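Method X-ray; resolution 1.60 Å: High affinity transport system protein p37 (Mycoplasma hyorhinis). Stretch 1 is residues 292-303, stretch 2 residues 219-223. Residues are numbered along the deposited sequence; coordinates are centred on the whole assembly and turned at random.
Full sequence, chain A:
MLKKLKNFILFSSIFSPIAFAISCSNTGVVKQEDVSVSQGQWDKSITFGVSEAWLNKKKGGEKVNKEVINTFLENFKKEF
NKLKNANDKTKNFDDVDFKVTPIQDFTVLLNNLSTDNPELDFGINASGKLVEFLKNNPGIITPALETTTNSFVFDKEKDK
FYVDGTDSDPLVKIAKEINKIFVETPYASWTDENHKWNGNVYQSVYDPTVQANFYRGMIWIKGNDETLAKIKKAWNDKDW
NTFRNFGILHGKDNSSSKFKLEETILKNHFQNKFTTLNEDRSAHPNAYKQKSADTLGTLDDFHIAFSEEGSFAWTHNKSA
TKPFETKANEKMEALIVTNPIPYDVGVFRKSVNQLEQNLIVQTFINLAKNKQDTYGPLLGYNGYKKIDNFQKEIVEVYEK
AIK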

ATOM      1  N   SER A 292      -2.744  10.791  10.170  1.00  8.55           N
ATOM      2  CA  SER A 292      -3.478   9.647   9.653  1.00  8.37           C
ATOM      3  C   SER A 292      -4.974   9.920   9.629  1.00  8.35           C
ATOM      4  O   SER A 292      -5.489  10.542  10.550  1.00 12.33           O
ATOM      5  CB  SER A 292      -3.182   8.418  10.522  1.00 16.25           C
ATOM      6  OG  SER A 292      -3.940   7.294  10.111  1.00 24.90           O
ATOM      7  N   ALA A 293      -5.659   9.439   8.610  1.00  8.99           N
ATOM      8  CA  ALA A 293      -7.097   9.598   8.481  1.00  8.16           C
ATOM      9  C   ALA A 293      -7.826   8.997   9.666  1.00  9.58           C
ATOM     10  O   ALA A 293      -8.917   9.446  10.045  1.00 12.92           O
ATOM     11  CB  ALA A 293      -7.559   9.009   7.168  1.00  8.27           C
ATOM     12  N   ASP A 294      -7.252   7.996  10.341  1.00  9.58           N
ATOM     13  CA  ASP A 294      -8.062   7.450  11.444  1.00 13.20           C
ATOM     14  C   ASP A 294      -8.099   8.389  12.648  1.00  8.94           C
ATOM     15  O   ASP A 294      -8.827   8.063  13.599  1.00 11.49           O
ATOM     16  CB  ASP A 294      -7.645   6.046  11.834  1.00 17.75           C
ATOM     17  CG  ASP A 294      -6.224   5.862  12.284  1.00 25.39           C
ATOM     18  OD1 ASP A 294      -5.541   6.847  12.623  1.00 22.81           O
ATOM     19  OD2 ASP A 294      -5.757   4.696  12.291  1.00 40.60           O
ATOM     20  N   THR A 295      -7.430   9.528  12.638  1.00  7.59           N
ATOM     21  CA  THR A 295      -7.542  10.547  13.654  1.00  6.94           C
ATOM     22  C   THR A 295      -8.436  11.716  13.247  1.00  8.88           C
ATOM     23  O   THR A 295      -8.572  12.647  14.037  1.00  9.84           O
ATOM     24  CB  THR A 295      -6.191  11.155  14.081  1.00 12.07           C
ATOM     25  OG1 THR A 295      -5.618  11.885  12.986  1.00 12.88           O
ATOM     26  CG2 THR A 295      -5.253  10.025  14.448  1.00 15.58           C
ATOM     27  N   LEU A 296      -9.016  11.655  12.067  1.00  9.65           N
ATOM     28  CA  LEU A 296      -9.839  12.792  11.613  1.00  7.79           C
ATOM     29  C   LEU A 296     -10.918  13.201  12.612  1.00 11.30           C
ATOM     30  O   LEU A 296     -11.186  14.399  12.733  1.00  9.94           O
ATOM     31  CB  LEU A 296     -10.491  12.438  10.281  1.00  9.73           C
ATOM     32  CG  LEU A 296     -11.320  13.545   9.610  1.00  7.31           C
ATOM     33  CD1 LEU A 296     -10.466  14.773   9.376  1.00 10.80           C
ATOM     34  CD2 LEU A 296     -11.893  13.003   8.318  1.00  6.67           C
ATOM     35  N   GLY A 297     -11.511  12.208  13.267  1.00 12.75           N
ATOM     36  CA  GLY A 297     -12.599  12.474  14.190  1.00 13.03           C
ATOM     37  C   GLY A 297     -12.214  13.275  15.404  1.00 16.51           C
ATOM     38  O   GLY A 297     -13.106  13.809  16.089  1.00 17.82           O
ATOM     39  N   THR A 298     -10.923  13.386  15.710  1.00 12.68           N
ATOM     40  CA  THR A 298     -10.442  14.083  16.885  1.00 13.97           C
ATOM     41  C   THR A 298     -10.130  15.541  16.616  1.00 15.74           C
ATOM     42  O   THR A 298      -9.803  16.279  17.540  1.00 17.84           O
ATOM     43  CB  THR A 298      -9.170  13.418  17.474  1.00 20.55           C
ATOM     44  OG1 THR A 298      -8.039  13.584  16.605  1.00 17.34           O
ATOM     45  CG2 THR A 298      -9.425  11.931  17.618  1.00 22.61           C
ATOM     46  N   LEU A 299     -10.211  15.964  15.354  1.00 12.55           N
ATOM     47  CA  LEU A 299      -9.744  17.299  15.016  1.00 12.01           C
ATOM     48  C   LEU A 299     -10.873  18.185  14.525  1.00 17.17           C
ATOM     49  O   LEU A 299     -11.381  17.960  13.418  1.00 17.44           O
ATOM     50  CB  LEU A 299      -8.681  17.175  13.916  1.00 13.00           C
ATOM     51  CG  LEU A 299      -7.503  16.278  14.334  1.00 23.79           C
ATOM     52  CD1 LEU A 299      -6.666  15.923  13.120  1.00 27.11           C
ATOM     53  CD2 LEU A 299      -6.683  16.960  15.412  1.00 29.44           C
ATOM     54  N   ASP A 300     -11.267  19.176  15.322  1.00 13.64           N
ATOM     55  CA  ASP A 300     -12.487  19.896  14.947  1.00 16.41           C
ATOM     56  C   ASP A 300     -12.308  20.802  13.748  1.00 12.23           C
ATOM     57  O   ASP A 300     -13.312  21.176  13.118  1.00 17.36           O
ATOM     58  CB  ASP A 300     -12.985  20.643  16.190  1.00 21.82           C
ATOM     59  CG  ASP A 300     -13.462  19.637  17.228  1.00 32.61           C
ATOM     60  OD1 ASP A 300     -13.666  18.443  16.905  1.00 33.82           O
ATOM     61  OD2 ASP A 300     -13.637  20.037  18.398  1.00 57.67           O
ATOM     62  N   ASP A 301     -11.069  21.162  13.400  1.00 11.23           N
ATOM     63  CA  ASP A 301     -10.844  22.101  12.305  1.00 14.99           C
ATOM     64  C   ASP A 301     -10.465  21.426  10.984  1.00 10.68           C
ATOM     65  O   ASP A 301     -10.108  22.087  10.007  1.00 13.15           O
ATOM     66  CB  ASP A 301      -9.730  23.066  12.699  1.00 19.01           C
ATOM     67  CG  ASP A 301      -9.992  23.969  13.880  1.00 31.03           C
ATOM     68  OD1 ASP A 301     -11.155  24.254  14.206  1.00 31.10           O
ATOM     69  OD2 ASP A 301      -8.995  24.420  14.488  1.00 47.46           O
ATOM     70  N   PHE A 302     -10.547  20.105  10.935  1.00  8.96           N
ATOM     71  CA  PHE A 302     -10.272  19.288   9.777  1.00  7.82           C
ATOM     72  C   PHE A 302     -11.460  18.367   9.469  1.00  7.32           C
ATOM     73  O   PHE A 302     -11.984  17.716  10.385  1.00  7.95           O
ATOM     74  CB  PHE A 302      -8.971  18.479   9.970  1.00  8.30           C
ATOM     75  CG  PHE A 302      -7.818  19.499   9.954  1.00  7.47           C
ATOM     76  CD1 PHE A 302      -7.200  19.813   8.771  1.00 10.10           C
ATOM     77  CD2 PHE A 302      -7.446  20.116  11.127  1.00 13.34           C
ATOM     78  CE1 PHE A 302      -6.210  20.773   8.754  1.00  7.76           C
ATOM     79  CE2 PHE A 302      -6.464  21.086  11.134  1.00 19.36           C
ATOM     80  CZ  PHE A 302      -5.895  21.415   9.923  1.00  9.66           C
ATOM     81  N   HIS A 303     -11.841  18.310   8.193  1.00  5.33           N
ATOM     82  CA  HIS A 303     -12.989  17.509   7.772  1.00  7.52           C
ATOM     83  C   HIS A 303     -12.768  16.645   6.545  1.00  6.37           C
ATOM     84  O   HIS A 303     -13.691  15.954   6.114  1.00  7.57           O
ATOM     85  CB  HIS A 303     -14.199  18.425   7.482  1.00  8.56           C
ATOM     86  CG  HIS A 303     -14.555  19.264   8.674  1.00  7.78           C
ATOM     87  ND1 HIS A 303     -13.938  20.455   8.950  1.00 15.45           N
ATOM     88  CD2 HIS A 303     -15.461  19.076   9.667  1.00 10.38           C
ATOM     89  CE1 HIS A 303     -14.450  20.984  10.067  1.00 17.53           C
ATOM     90  NE2 HIS A 303     -15.377  20.158  10.521  1.00 13.38           N
TER
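Stretch 2 219-223: IWIKG

Stretch 2 is part of a strand that runs in extended form past the 3-10 segment 293-298 and the loop that follows it. Its course runs in broadly the same sense as stretch 1: Trp220 lies nearest Ala293, and two residues on, Lys222 lies nearest His303, their CA atoms 4.8 Å apart.

Lys222 covers the most surface. Its CA-to-CB bond points toward stretch 1, and its chain reaches in past Gly297, whose CA lies 4.0 Å from Lys222 CD; Lys222 CB packs 3.6 Å from Leu296 CD2. The long aliphatic stem thus carries the charge to a cluster of backbone carbonyls. Lys222 NZ donates hydrogen bonds to Leu299 O and Phe302 O, both at 2.8 Å, and to Leu296 O at 3.2 Å. Leu299 and Phe302 are the ends of a type I turn, and so lie close together; both carbonyls are within reach of one ammonium group. Water 1, 2.7 Å from Lys222 NZ, links it to Asp300 OD1.

His303 joins the strand by its backbone: Lys222 N donates to His303 O at 2.8 Å, and Ile221 CA makes a CA-H...O contact with His303 O at 3.1 Å. Its imidazole presents an edge to Lys222 O and Gly223 CA, with His303 CD2 3.9 Å from Lys222 CE; the flat ring fits closely beside the strand.

Two residues before Lys222, buried Trp220 offers apolar surface, its CD1 3.8 Å from Ala293 CB, an apolar contact that suits the methyl.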

ATOM      1  N   ILE A 219     -10.496   9.382  -0.357  1.00  6.36           N
ATOM      2  CA  ILE A 219     -10.740  10.628   0.339  1.00  5.33           C
ATOM      3  C   ILE A 219     -11.960  10.450   1.259  1.00  4.32           C
ATOM      4  O   ILE A 219     -12.995  10.076   0.728  1.00  7.36           O
ATOM      5  CB  ILE A 219     -10.991  11.797  -0.632  1.00  5.33           C
ATOM      6  CG1 ILE A 219      -9.804  12.016  -1.580  1.00  7.94           C
ATOM      7  CG2 ILE A 219     -11.345  13.076   0.108  1.00  5.72           C
ATOM      8  CD1 ILE A 219      -9.958  13.054  -2.649  1.00 10.41           C
ATOM      9  N   TRP A 220     -11.748  10.736   2.515  1.00  5.59           N
ATOM     10  CA  TRP A 220     -12.757  10.750   3.557  1.00  6.37           C
ATOM     11  C   TRP A 220     -13.234  12.172   3.816  1.00  5.09           C
ATOM     12  O   TRP A 220     -12.473  13.118   3.697  1.00  7.41           O
ATOM     13  CB  TRP A 220     -12.198  10.244   4.868  1.00  6.03           C
ATOM     14  CG  TRP A 220     -11.720   8.849   4.947  1.00  5.97           C
ATOM     15  CD1 TRP A 220     -10.440   8.402   4.708  1.00  8.94           C
ATOM     16  CD2 TRP A 220     -12.482   7.681   5.280  1.00  9.71           C
ATOM     17  NE1 TRP A 220     -10.370   7.043   4.882  1.00  8.87           N
ATOM     18  CE2 TRP A 220     -11.611   6.574   5.234  1.00 12.63           C
ATOM     19  CE3 TRP A 220     -13.826   7.471   5.625  1.00 11.76           C
ATOM     20  CZ2 TRP A 220     -12.016   5.275   5.508  1.00  9.31           C
ATOM     21  CZ3 TRP A 220     -14.207   6.167   5.892  1.00 18.48           C
ATOM     22  CH2 TRP A 220     -13.323   5.086   5.836  1.00 11.52           C
ATOM     23  N   ILE A 221     -14.501  12.267   4.241  1.00  5.73           N
ATOM     24  CA  ILE A 221     -15.084  13.481   4.782  1.00  4.01           C
ATOM     25  C   ILE A 221     -15.751  13.171   6.115  1.00  5.38           C
ATOM     26  O   ILE A 221     -16.167  12.041   6.350  1.00  6.02           O
ATOM     27  CB  ILE A 221     -16.043  14.137   3.785  1.00  6.16           C
ATOM     28  CG1 ILE A 221     -17.239  13.284   3.406  1.00  7.25           C
ATOM     29  CG2 ILE A 221     -15.234  14.556   2.534  1.00  9.66           C
ATOM     30  CD1 ILE A 221     -18.282  14.024   2.575  1.00  8.95           C
ATOM     31  N   LYS A 222     -15.773  14.213   6.960  1.00  6.78           N
ATOM     32  CA  LYS A 222     -16.319  14.039   8.311  1.00  6.21           C
ATOM     33  C   LYS A 222     -17.072  15.291   8.720  1.00 10.72           C
ATOM     34  O   LYS A 222     -16.582  16.373   8.430  1.00 10.14           O
ATOM     35  CB  LYS A 222     -15.218  13.764   9.316  1.00  9.45           C
ATOM     36  CG  LYS A 222     -15.651  13.736  10.760  1.00 11.58           C
ATOM     37  CD  LYS A 222     -14.898  14.553  11.739  1.00 18.85           C
ATOM     38  CE  LYS A 222     -14.208  15.817  11.313  1.00 13.84           C
ATOM     39  NZ  LYS A 222     -13.538  16.519  12.407  1.00 14.30           N
ATOM     40  N   GLY A 223     -18.206  15.129   9.389  1.00  9.58           N
ATOM     41  CA  GLY A 223     -18.837  16.283  10.011  1.00  7.63           C
ATOM     42  C   GLY A 223     -20.202  15.911  10.560  1.00 10.60           C
ATOM     43  O   GLY A 223     -20.601  14.759  10.413  1.00 10.95           O
TER
HETATM   44  O   HOH W   1     -14.602  16.566  14.915  1.00 27.37           O